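Local structure of Ras GTPase-activating-like protein IQGAP3 (3ISU) at residues Leu25-Ala30 with Phe49-Asp55; Val37-Asp43 with Lys102-Asn106; Glu61-Val67 with Arg78-Tyr83; Leu87-Tyr91 with Val107-Ile111. The protein probably acts as a signalling scaffold of the IQGAP family, binding calmodulin and Ras-superfamily GTPases, and is represented here by its RGC domain. All coordinates share one frame; numbering follows the deposited sequence.

Contact 1: residues Leu25-Ala30 with Phe49-Asp55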
# COMPACT_ATOMS: atom_id res chain seq x y z
N LEU A 25 -9.52 1.30 1.68
CA LEU A 25 -9.14 0.43 0.60
C LEU A 25 -8.71 -0.89 1.25
O LEU A 25 -7.94 -0.89 2.19
CB LEU A 25 -7.97 1.00 -0.18
CG LEU A 25 -8.22 2.29 -0.95
CD1 LEU A 25 -6.93 2.66 -1.71
CD2 LEU A 25 -9.45 2.13 -1.88
N HIS A 26 -9.29 -1.96 0.75
CA HIS A 26 -8.98 -3.30 1.17
C HIS A 26 -8.62 -4.09 -0.09
O HIS A 26 -9.47 -4.30 -0.96
CB HIS A 26 -10.22 -3.86 1.89
CG HIS A 26 -10.11 -5.30 2.29
ND1 HIS A 26 -9.69 -5.69 3.54
CD2 HIS A 26 -10.44 -6.44 1.62
CE1 HIS A 26 -9.73 -7.01 3.62
NE2 HIS A 26 -10.17 -7.49 2.47
N TYR A 27 -7.35 -4.50 -0.22
CA TYR A 27 -6.91 -5.22 -1.42
C TYR A 27 -5.96 -6.34 -1.05
O TYR A 27 -5.11 -6.16 -0.17
CB TYR A 27 -6.14 -4.30 -2.39
CG TYR A 27 -7.03 -3.30 -3.11
CD1 TYR A 27 -7.98 -3.75 -4.01
CD2 TYR A 27 -6.94 -1.94 -2.89
CE1 TYR A 27 -8.84 -2.87 -4.70
CE2 TYR A 27 -7.79 -1.02 -3.60
CZ TYR A 27 -8.72 -1.50 -4.51
OH TYR A 27 -9.59 -0.65 -5.22
N THR A 28 -6.04 -7.44 -1.77
CA THR A 28 -5.02 -8.48 -1.61
C THR A 28 -3.80 -8.06 -2.41
O THR A 28 -3.89 -7.22 -3.31
CB THR A 28 -5.52 -9.86 -2.10
OG1 THR A 28 -5.62 -9.84 -3.53
CG2 THR A 28 -6.88 -10.24 -1.45
N ALA A 29 -2.66 -8.67 -2.11
CA ALA A 29 -1.48 -8.53 -2.92
C ALA A 29 -1.73 -8.87 -4.37
O ALA A 29 -1.18 -8.28 -5.26
CB ALA A 29 -0.32 -9.43 -2.33
N ALA A 30 -2.59 -9.86 -4.63
CA ALA A 30 -2.85 -10.26 -5.97
C ALA A 30 -3.61 -9.16 -6.70
O ALA A 30 -3.38 -8.92 -7.89
CB ALA A 30 -3.64 -11.59 -6.00
N PHE A 49 -0.15 -14.63 -3.03
CA PHE A 49 -0.51 -13.19 -3.01
C PHE A 49 -1.97 -12.98 -2.64
O PHE A 49 -2.31 -11.96 -2.05
CB PHE A 49 -0.21 -12.53 -4.36
CG PHE A 49 1.26 -12.22 -4.62
CD1 PHE A 49 2.27 -12.80 -3.84
CD2 PHE A 49 1.62 -11.43 -5.67
CE1 PHE A 49 3.61 -12.54 -4.09
CE2 PHE A 49 2.97 -11.15 -5.92
CZ PHE A 49 3.95 -11.74 -5.10
N ARG A 50 -2.84 -13.94 -2.97
CA ARG A 50 -4.24 -13.88 -2.54
C ARG A 50 -4.37 -13.86 -1.02
O ARG A 50 -5.35 -13.38 -0.49
CB ARG A 50 -5.07 -15.04 -3.12
CG ARG A 50 -5.33 -14.97 -4.64
CD ARG A 50 -6.17 -16.17 -5.15
NE ARG A 50 -7.56 -15.79 -5.23
CZ ARG A 50 -8.59 -16.62 -5.12
NH1 ARG A 50 -8.39 -17.92 -4.91
NH2 ARG A 50 -9.82 -16.14 -5.22
N ASN A 51 -3.37 -14.35 -0.31
CA ASN A 51 -3.44 -14.46 1.13
C ASN A 51 -2.57 -13.42 1.81
O ASN A 51 -2.15 -13.60 2.95
CB ASN A 51 -2.98 -15.86 1.56
CG ASN A 51 -3.83 -16.95 0.94
OD1 ASN A 51 -3.33 -17.82 0.20
ND2 ASN A 51 -5.14 -16.91 1.22
N VAL A 52 -2.32 -12.30 1.13
CA VAL A 52 -1.68 -11.16 1.77
C VAL A 52 -2.70 -10.05 1.59
O VAL A 52 -3.10 -9.79 0.45
CB VAL A 52 -0.37 -10.79 1.06
CG1 VAL A 52 0.17 -9.45 1.55
CG2 VAL A 52 0.68 -11.88 1.25
N ILE A 53 -3.11 -9.41 2.66
CA ILE A 53 -4.19 -8.44 2.60
C ILE A 53 -3.72 -7.11 3.14
O ILE A 53 -3.12 -7.04 4.25
CB ILE A 53 -5.43 -8.94 3.40
CG1 ILE A 53 -5.99 -10.21 2.74
CG2 ILE A 53 -6.52 -7.86 3.46
CD1 ILE A 53 -5.51 -11.50 3.42
N PHE A 54 -3.95 -6.05 2.34
CA PHE A 54 -3.66 -4.66 2.73
C PHE A 54 -4.92 -3.87 3.00
O PHE A 54 -5.88 -3.99 2.22
CB PHE A 54 -2.91 -3.98 1.60
CG PHE A 54 -1.59 -4.58 1.33
CD1 PHE A 54 -0.49 -4.22 2.11
CD2 PHE A 54 -1.44 -5.51 0.33
CE1 PHE A 54 0.74 -4.77 1.87
CE2 PHE A 54 -0.21 -6.09 0.09
CZ PHE A 54 0.88 -5.73 0.89
N ASP A 55 -4.94 -3.07 4.06
CA ASP A 55 -6.04 -2.18 4.35
C ASP A 55 -5.44 -0.81 4.56
O ASP A 55 -4.58 -0.65 5.44
CB ASP A 55 -6.78 -2.56 5.63
CG ASP A 55 -7.67 -3.80 5.44
OD1 ASP A 55 -8.75 -3.68 4.77
OD2 ASP A 55 -7.29 -4.88 5.95
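His26, Tyr27 and Thr28 pair with Asp55, Phe54 and Ile53 along the margin of an antiparallel four-stranded sheet, in which 25-28 is an outermost strand. Tyr27 and Phe54 form the hydrogen-bonded pair: Tyr27 N reaches Phe54 O at 2.9 Å, and Phe54 N returns the bond to Tyr27 O. On the face bearing His26, Thr28, Ile53 and Asp55, a histidine-carboxylate hydrogen bond joins the same two strands. His26 ND1 gives its hydrogen to Asp55 OD1 over a short 2.5 Å; the oxygen lies near the ring plane and is met on its syn side, although ring and carboxylate planes stand 40° apart. His26 CG is anti to the backbone N (chi1 175°), which leans the ring along the strand and sets CE1 only 3.3 Å from Ile53 CG2. The pairing then runs on into the helix that follows Thr28, its N-cap: Ala29 N binds Val52 O at 2.8 Å. Ala29 CB is wedged 3.7 Å from Phe49 CB and equally far from Val52 CB. Beyond the two segments, Ala29 and Phe49 pack on Leu38 and Ile41 of strand 38-41, Phe54 rests on Leu32 of helix 29-35, and Leu25 lies against Leu113 of helix 107-119.

Contact 2: residues Val37-Asp43 with Lys102-Asn106; sequences VLVEIED and KAKVN
Glu40 and Lys104 run alongside each other in the same direction. Glu40 CG and its carboxylate lie along the methylenes of Lys104, OE2 3.7 Å from Lys104 CD, and the carboxylate stops short of the ammonium: Glu40 OE2 and Lys104 NZ stay 4.5 Å apart, too far for a salt bridge. With an alanine here, the aliphatic stem of Lys104 would probably lose the chain it runs alongside, and its ammonium a nearby opposite charge. Lys102 behaves differently. Its fully extended chain passes Glu42 at about a right angle, with CG 3.8 Å from Glu42 OE1, and ends at Asp43, where NZ makes a salt bridge of 2.7 Å to OD2, on the anti lone pair of that oxygen. The Glu40-Lys104 pair is itself part of a classic beta bulge, in which Val39 and Glu40 both face Lys104, Val39 N binding Lys104 O and Lys104 N binding Glu40 O, each at 2.8 Å. The extra residue shifts the register between the pairs Leu38-Val105 and Ile41-Ala103, whose side chains share the other face. There Leu38, with CG anti to its own N (chi1 -175°), brings CD1 to 3.3 Å from Lys104 O and slants past Val105 CG1. That apolar face is covered by Ala29 and Leu32 of helix 29-35 and by Leu110 of helix 107-119. Asn106 closes the strand, its N bound to Val37 O and its OD1 capping Leu109 N.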
# COMPACT_ATOMS: atom_id res chain seq x y z
N VAL A 37 0.30 -1.79 -8.89
CA VAL A 37 0.76 -1.19 -7.64
C VAL A 37 1.80 -2.03 -6.94
O VAL A 37 2.80 -1.51 -6.46
CB VAL A 37 -0.44 -0.88 -6.67
CG1 VAL A 37 0.04 -0.35 -5.32
CG2 VAL A 37 -1.43 0.11 -7.31
N LEU A 38 1.60 -3.36 -6.88
CA LEU A 38 2.59 -4.25 -6.28
C LEU A 38 3.50 -4.77 -7.36
O LEU A 38 3.01 -5.10 -8.43
CB LEU A 38 1.92 -5.43 -5.58
CG LEU A 38 2.85 -6.37 -4.82
CD1 LEU A 38 3.59 -5.71 -3.69
CD2 LEU A 38 2.03 -7.58 -4.27
N VAL A 39 4.80 -4.79 -7.08
CA VAL A 39 5.83 -5.23 -8.03
C VAL A 39 6.31 -6.63 -7.68
O VAL A 39 6.39 -7.52 -8.57
CB VAL A 39 7.03 -4.24 -8.03
CG1 VAL A 39 8.22 -4.81 -8.81
CG2 VAL A 39 6.57 -2.92 -8.61
N GLU A 40 6.60 -6.83 -6.40
CA GLU A 40 7.10 -8.10 -5.88
C GLU A 40 6.97 -8.18 -4.38
O GLU A 40 6.88 -7.15 -3.68
CB GLU A 40 8.57 -8.34 -6.25
CG GLU A 40 9.57 -7.55 -5.47
CD GLU A 40 11.06 -7.96 -5.76
OE1 GLU A 40 11.37 -8.28 -6.92
OE2 GLU A 40 11.91 -7.94 -4.81
N ILE A 41 6.98 -9.40 -3.86
CA ILE A 41 7.17 -9.62 -2.44
C ILE A 41 8.31 -10.61 -2.35
O ILE A 41 8.20 -11.78 -2.75
CB ILE A 41 5.92 -10.14 -1.68
CG1 ILE A 41 4.71 -9.19 -1.85
CG2 ILE A 41 6.27 -10.30 -0.24
CD1 ILE A 41 3.40 -9.66 -1.18
N GLU A 42 9.45 -10.13 -1.87
CA GLU A 42 10.63 -10.96 -1.83
C GLU A 42 10.38 -12.22 -0.99
O GLU A 42 9.78 -12.14 0.07
CB GLU A 42 11.81 -10.15 -1.26
CG GLU A 42 13.11 -10.57 -1.82
CD GLU A 42 14.29 -9.99 -1.04
OE1 GLU A 42 14.09 -9.14 -0.11
OE2 GLU A 42 15.42 -10.43 -1.36
N ASP A 43 10.79 -13.38 -1.50
CA ASP A 43 10.63 -14.68 -0.81
C ASP A 43 9.17 -15.11 -0.63
O ASP A 43 8.89 -15.91 0.26
CB ASP A 43 11.29 -14.68 0.58
CG ASP A 43 12.78 -14.38 0.52
OD1 ASP A 43 13.45 -14.93 -0.37
OD2 ASP A 43 13.24 -13.55 1.34
N LYS A 102 9.83 -6.37 2.59
CA LYS A 102 9.96 -7.19 1.40
C LYS A 102 8.93 -6.95 0.30
O LYS A 102 9.04 -7.55 -0.77
CB LYS A 102 9.97 -8.67 1.80
CG LYS A 102 11.27 -9.12 2.51
CD LYS A 102 11.30 -10.62 2.75
CE LYS A 102 12.65 -11.07 3.30
NZ LYS A 102 12.58 -12.50 3.74
N ALA A 103 7.95 -6.08 0.52
CA ALA A 103 6.95 -5.79 -0.52
C ALA A 103 7.34 -4.55 -1.29
O ALA A 103 7.42 -3.49 -0.71
CB ALA A 103 5.56 -5.61 0.08
N LYS A 104 7.52 -4.65 -2.58
CA LYS A 104 7.94 -3.49 -3.36
C LYS A 104 6.74 -3.01 -4.11
O LYS A 104 6.02 -3.81 -4.72
CB LYS A 104 9.05 -3.85 -4.33
CG LYS A 104 10.43 -4.05 -3.73
CD LYS A 104 11.42 -4.24 -4.92
CE LYS A 104 12.90 -4.06 -4.57
NZ LYS A 104 13.71 -3.95 -5.85
N VAL A 105 6.46 -1.71 -4.04
CA VAL A 105 5.29 -1.12 -4.67
C VAL A 105 5.76 -0.04 -5.63
O VAL A 105 6.80 0.62 -5.35
CB VAL A 105 4.23 -0.56 -3.69
CG1 VAL A 105 3.59 -1.70 -2.90
CG2 VAL A 105 4.83 0.46 -2.76
N ASN A 106 5.06 0.09 -6.74
CA ASN A 106 5.39 1.09 -7.74
C ASN A 106 4.88 2.45 -7.26
O ASN A 106 3.72 2.61 -7.00
CB ASN A 106 4.71 0.73 -9.04
CG ASN A 106 5.02 1.73 -10.13
OD1 ASN A 106 4.24 2.64 -10.36
ND2 ASN A 106 6.19 1.60 -10.76

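Contact 3: residues Glu61-Val67 with Arg78-Tyr83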
# COMPACT_ATOMS: atom_id res chain seq x y z
N GLU A 61 -3.42 13.15 9.88
CA GLU A 61 -2.81 14.35 9.35
C GLU A 61 -3.11 14.37 7.86
O GLU A 61 -3.37 13.32 7.27
CB GLU A 61 -1.30 14.35 9.50
CG GLU A 61 -0.75 14.37 10.92
CD GLU A 61 0.76 14.39 10.97
OE1 GLU A 61 1.45 13.99 9.99
OE2 GLU A 61 1.28 14.83 12.02
N ALA A 62 -3.06 15.56 7.28
CA ALA A 62 -3.21 15.75 5.84
C ALA A 62 -2.18 14.93 5.11
O ALA A 62 -0.97 15.01 5.42
CB ALA A 62 -2.98 17.29 5.48
N GLY A 63 -2.61 14.17 4.10
CA GLY A 63 -1.67 13.43 3.26
C GLY A 63 -1.16 12.13 3.91
O GLY A 63 -0.37 11.42 3.31
N LYS A 64 -1.64 11.80 5.10
CA LYS A 64 -1.14 10.63 5.84
C LYS A 64 -2.13 9.49 5.69
O LYS A 64 -3.34 9.70 5.79
CB LYS A 64 -0.94 10.95 7.31
CG LYS A 64 -0.37 9.82 8.17
CD LYS A 64 -0.07 10.43 9.55
CE LYS A 64 0.73 9.53 10.46
NZ LYS A 64 0.84 10.23 11.79
N PHE A 65 -1.62 8.29 5.43
CA PHE A 65 -2.44 7.10 5.30
C PHE A 65 -1.86 6.01 6.17
O PHE A 65 -0.63 5.89 6.28
CB PHE A 65 -2.48 6.60 3.88
CG PHE A 65 -3.02 7.61 2.94
CD1 PHE A 65 -4.36 7.67 2.66
CD2 PHE A 65 -2.18 8.55 2.38
CE1 PHE A 65 -4.87 8.62 1.78
CE2 PHE A 65 -2.70 9.52 1.49
CZ PHE A 65 -4.02 9.56 1.21
N GLU A 66 -2.74 5.29 6.84
CA GLU A 66 -2.34 4.23 7.73
C GLU A 66 -2.50 2.95 6.94
O GLU A 66 -3.55 2.71 6.36
CB GLU A 66 -3.23 4.26 8.97
CG GLU A 66 -2.83 3.27 10.02
CD GLU A 66 -3.51 3.61 11.34
OE1 GLU A 66 -3.00 4.51 12.05
OE2 GLU A 66 -4.58 3.00 11.63
N VAL A 67 -1.42 2.17 6.85
CA VAL A 67 -1.43 0.91 6.12
C VAL A 67 -1.33 -0.20 7.15
O VAL A 67 -0.42 -0.23 7.96
CB VAL A 67 -0.27 0.78 5.12
CG1 VAL A 67 -0.42 -0.48 4.28
CG2 VAL A 67 -0.22 2.00 4.20
N ARG A 78 1.31 -1.71 11.94
CA ARG A 78 0.80 -0.54 11.26
C ARG A 78 1.97 0.33 10.88
O ARG A 78 2.91 0.48 11.67
CB ARG A 78 -0.02 0.29 12.24
CG ARG A 78 -1.40 0.69 11.85
CD ARG A 78 -2.17 1.06 13.16
NE ARG A 78 -1.47 2.14 13.87
CZ ARG A 78 -1.52 2.38 15.19
NH1 ARG A 78 -2.24 1.64 16.02
NH2 ARG A 78 -0.82 3.41 15.69
N PHE A 79 1.92 0.93 9.71
CA PHE A 79 2.81 2.07 9.49
C PHE A 79 2.12 3.13 8.61
O PHE A 79 1.02 2.93 8.12
CB PHE A 79 4.10 1.62 8.85
CG PHE A 79 3.93 1.31 7.44
CD1 PHE A 79 4.25 2.26 6.48
CD2 PHE A 79 3.42 0.11 7.05
CE1 PHE A 79 4.07 2.00 5.18
CE2 PHE A 79 3.25 -0.17 5.73
CZ PHE A 79 3.56 0.77 4.79
N GLN A 80 2.83 4.23 8.42
CA GLN A 80 2.24 5.47 7.95
C GLN A 80 2.88 5.85 6.63
O GLN A 80 4.13 5.86 6.53
CB GLN A 80 2.44 6.55 8.99
CG GLN A 80 1.90 6.25 10.40
CD GLN A 80 0.42 5.89 10.48
OE1 GLN A 80 -0.45 6.54 9.86
NE2 GLN A 80 0.11 4.86 11.27
N LEU A 81 2.04 6.04 5.60
CA LEU A 81 2.47 6.50 4.28
C LEU A 81 2.12 8.00 4.25
O LEU A 81 1.03 8.37 4.65
CB LEU A 81 1.70 5.82 3.13
CG LEU A 81 2.04 4.51 2.42
CD1 LEU A 81 0.97 4.26 1.39
CD2 LEU A 81 3.41 4.62 1.73
N HIS A 82 3.05 8.82 3.77
CA HIS A 82 2.80 10.23 3.59
C HIS A 82 2.85 10.54 2.09
O HIS A 82 3.82 10.22 1.40
CB HIS A 82 3.82 11.04 4.36
CG HIS A 82 3.69 10.90 5.84
ND1 HIS A 82 2.86 11.71 6.58
CD2 HIS A 82 4.25 10.03 6.71
CE1 HIS A 82 2.94 11.37 7.85
NE2 HIS A 82 3.76 10.34 7.96
N TYR A 83 1.79 11.16 1.61
CA TYR A 83 1.68 11.47 0.21
C TYR A 83 2.89 12.30 -0.24
O TYR A 83 3.44 12.06 -1.32
CB TYR A 83 0.39 12.22 -0.01
CG TYR A 83 -0.04 12.26 -1.43
CD1 TYR A 83 -0.78 11.23 -2.01
CD2 TYR A 83 0.36 13.32 -2.24
CE1 TYR A 83 -1.18 11.31 -3.33
CE2 TYR A 83 -0.01 13.36 -3.53
CZ TYR A 83 -0.79 12.39 -4.07
OH TYR A 83 -1.12 12.54 -5.39
O HOH W 1 1.48 13.81 5.56
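Val67, Glu66 and Lys64 give up much of the surface buried where strand 64-71 pairs with strand 74-82 in a beta hairpin. Val67 lies beside Phe79, its CB 3.7 Å from Phe79 CE2, while CG2 touches Leu81 CD1 at 3.8 Å; its backbone N points almost straight at Phe79 O. Glu66 serves the other face. With CG anti to the backbone N (chi1 -175°), its extended chain lies against Arg78, CG and CD next to the Arg78 methylenes, and OE1 accepts Gln80 NE2 at 3.2 Å on the anti side, carboxylate and amide turned 83° apart. Arg78 NE is 3.4 Å from the same Glu66 OE1, but that oxygen lies off the guanidinium plane, making a salt bridge of charge alone. A leucine in place of Glu66 would probably leave the Arg78 charge without its mate across the hairpin and the Gln80 amide free to turn. Lys64 runs alongside His82, CD 3.6 Å from His82 CE1, and its CE meets Gln80 OE1 at 3.3 Å before NZ reaches Asp60. A water links Ala62 O, in the type II turn before the strand, to His82 ND1. Strand 52-58 flanks strand 64-71; Phe65 and Leu81 face helix 107-119, and Phe79 packs on Leu99 of strand 96-99.

Contact 4: residues Leu87-Tyr91 with Val107-Ile111; sequences LQLQY and VNLLI
Leu87, Leu89 and Gln90 of helix 83-91 meet Val107, Asn108 and Ile111 in the first turn of helix 107-119, a helix pair whose N-to-C directions are 142° apart, closer to antiparallel than parallel, and whose short axes come no nearer than 9.8 Å. This is plain helix packing, modest in area, between the helix that follows the long hairpin and the C-terminal helix. The apolar contacts come in two places. At one, Leu89 crosses Val107 at about a right angle, CD1 touching Val107 CG2 at 3.9 Å, while the other branch, Val107 CG1, faces the backbone N and CB of Gln90. One turn further along the second helix, Ile111 sends CD1 between Leu87 and Gln90: it is 4.0 Å from Leu87 CD2 and 3.7 Å from Gln90 NE2, so the same methyl touches both the leucine and the Gln90 amide. Around this pair, Leu86 and Tyr83 of helix 83-91 also touch Ile111, and Val94 of the following loop lies on Leu89. The polar part is a single side-chain bond. Gln90 has CG anti to its backbone N (chi1 -179°) and an extended chain, which carries its amide across the groove to Asn108. Gln90 NE2 donates to Asn108 OD1 at 2.8 Å, and the bond is straight at 167°; the oxygen lies in the plane of the Gln90 amide, whereas NE2 stands well above the carbonyl plane of Asn108.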
# COMPACT_ATOMS: atom_id res chain seq x y z
N LEU A 87 5.47 11.76 -3.38
CA LEU A 87 5.77 12.82 -4.39
C LEU A 87 7.26 13.08 -4.45
O LEU A 87 7.79 13.28 -5.52
CB LEU A 87 5.02 14.11 -4.11
CG LEU A 87 3.49 14.12 -4.25
CD1 LEU A 87 2.89 15.54 -4.08
CD2 LEU A 87 3.06 13.51 -5.63
N GLN A 88 7.94 13.06 -3.32
CA GLN A 88 9.40 13.29 -3.32
C GLN A 88 10.13 12.13 -4.05
O GLN A 88 11.04 12.34 -4.85
CB GLN A 88 9.90 13.46 -1.91
CG GLN A 88 11.42 13.68 -1.73
CD GLN A 88 11.88 14.96 -2.34
OE1 GLN A 88 11.13 15.95 -2.34
NE2 GLN A 88 13.13 14.98 -2.86
N LEU A 89 9.70 10.90 -3.79
CA LEU A 89 10.25 9.76 -4.52
C LEU A 89 10.06 9.92 -6.00
O LEU A 89 11.02 9.76 -6.77
CB LEU A 89 9.63 8.46 -4.03
CG LEU A 89 10.12 8.04 -2.65
CD1 LEU A 89 9.40 6.69 -2.25
CD2 LEU A 89 11.65 7.83 -2.55
N GLN A 90 8.84 10.26 -6.39
CA GLN A 90 8.49 10.40 -7.77
C GLN A 90 9.34 11.52 -8.44
O GLN A 90 9.86 11.35 -9.56
CB GLN A 90 7.00 10.67 -7.90
CG GLN A 90 6.51 10.80 -9.32
CD GLN A 90 5.06 11.22 -9.38
OE1 GLN A 90 4.71 12.30 -8.93
NE2 GLN A 90 4.23 10.37 -9.96
N TYR A 91 9.55 12.58 -7.69
CA TYR A 91 10.31 13.76 -8.18
C TYR A 91 11.79 13.37 -8.42
O TYR A 91 12.44 13.82 -9.39
CB TYR A 91 10.15 14.90 -7.19
CG TYR A 91 10.87 16.17 -7.61
CD1 TYR A 91 10.26 17.05 -8.50
CD2 TYR A 91 12.17 16.46 -7.17
CE1 TYR A 91 10.91 18.23 -8.93
CE2 TYR A 91 12.85 17.63 -7.61
CZ TYR A 91 12.20 18.50 -8.48
OH TYR A 91 12.83 19.64 -8.93
N VAL A 107 5.78 3.42 -7.14
CA VAL A 107 5.45 4.72 -6.59
C VAL A 107 4.38 5.41 -7.45
O VAL A 107 3.39 5.93 -6.92
CB VAL A 107 6.74 5.60 -6.45
CG1 VAL A 107 6.38 7.05 -6.11
CG2 VAL A 107 7.68 5.04 -5.38
N ASN A 108 4.53 5.46 -8.79
CA ASN A 108 3.56 6.15 -9.61
C ASN A 108 2.16 5.57 -9.45
O ASN A 108 1.18 6.32 -9.35
CB ASN A 108 3.96 6.09 -11.09
CG ASN A 108 5.14 7.00 -11.41
OD1 ASN A 108 5.44 7.89 -10.64
ND2 ASN A 108 5.81 6.77 -12.55
N LEU A 109 2.06 4.24 -9.46
CA LEU A 109 0.75 3.63 -9.42
C LEU A 109 0.12 3.64 -8.01
O LEU A 109 -1.13 3.70 -7.89
CB LEU A 109 0.76 2.26 -10.09
CG LEU A 109 0.85 2.36 -11.63
CD1 LEU A 109 1.16 0.99 -12.20
CD2 LEU A 109 -0.40 2.96 -12.24
N LEU A 110 0.96 3.67 -6.98
CA LEU A 110 0.47 3.92 -5.62
C LEU A 110 -0.10 5.30 -5.49
O LEU A 110 -1.19 5.47 -4.98
CB LEU A 110 1.53 3.65 -4.57
CG LEU A 110 1.17 3.83 -3.09
CD1 LEU A 110 -0.08 2.95 -2.73
CD2 LEU A 110 2.43 3.50 -2.25
N ILE A 111 0.63 6.30 -5.99
CA ILE A 111 0.10 7.67 -6.00
C ILE A 111 -1.27 7.73 -6.70
O ILE A 111 -2.23 8.36 -6.19
CB ILE A 111 1.09 8.67 -6.64
CG1 ILE A 111 2.28 8.85 -5.72
CG2 ILE A 111 0.40 10.00 -6.96
CD1 ILE A 111 3.49 9.60 -6.37

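Contacts 1 and 3 belong to one four-stranded antiparallel sheet, joined through neighbouring strands 52-58 and 64-71, but their centres lie about 18 Å apart on opposite sides of the chain's centre. Contact 2 builds part of a separate three-stranded sheet and touches contact 1 through Ala29 and Phe49 against Leu38 and Ile41. Along the chain, contacts 1 and 2 interleave, and the hairpin of contact 3 falls wholly within the long span that contact 2 bridges. Contact 4 follows contact 3 and touches both it and contact 2, with Leu110 meeting Leu81 and Val105. Helix 107-119 thereby ties both sheets to helix 83-91, making one compact domain from distant parts of the sequence.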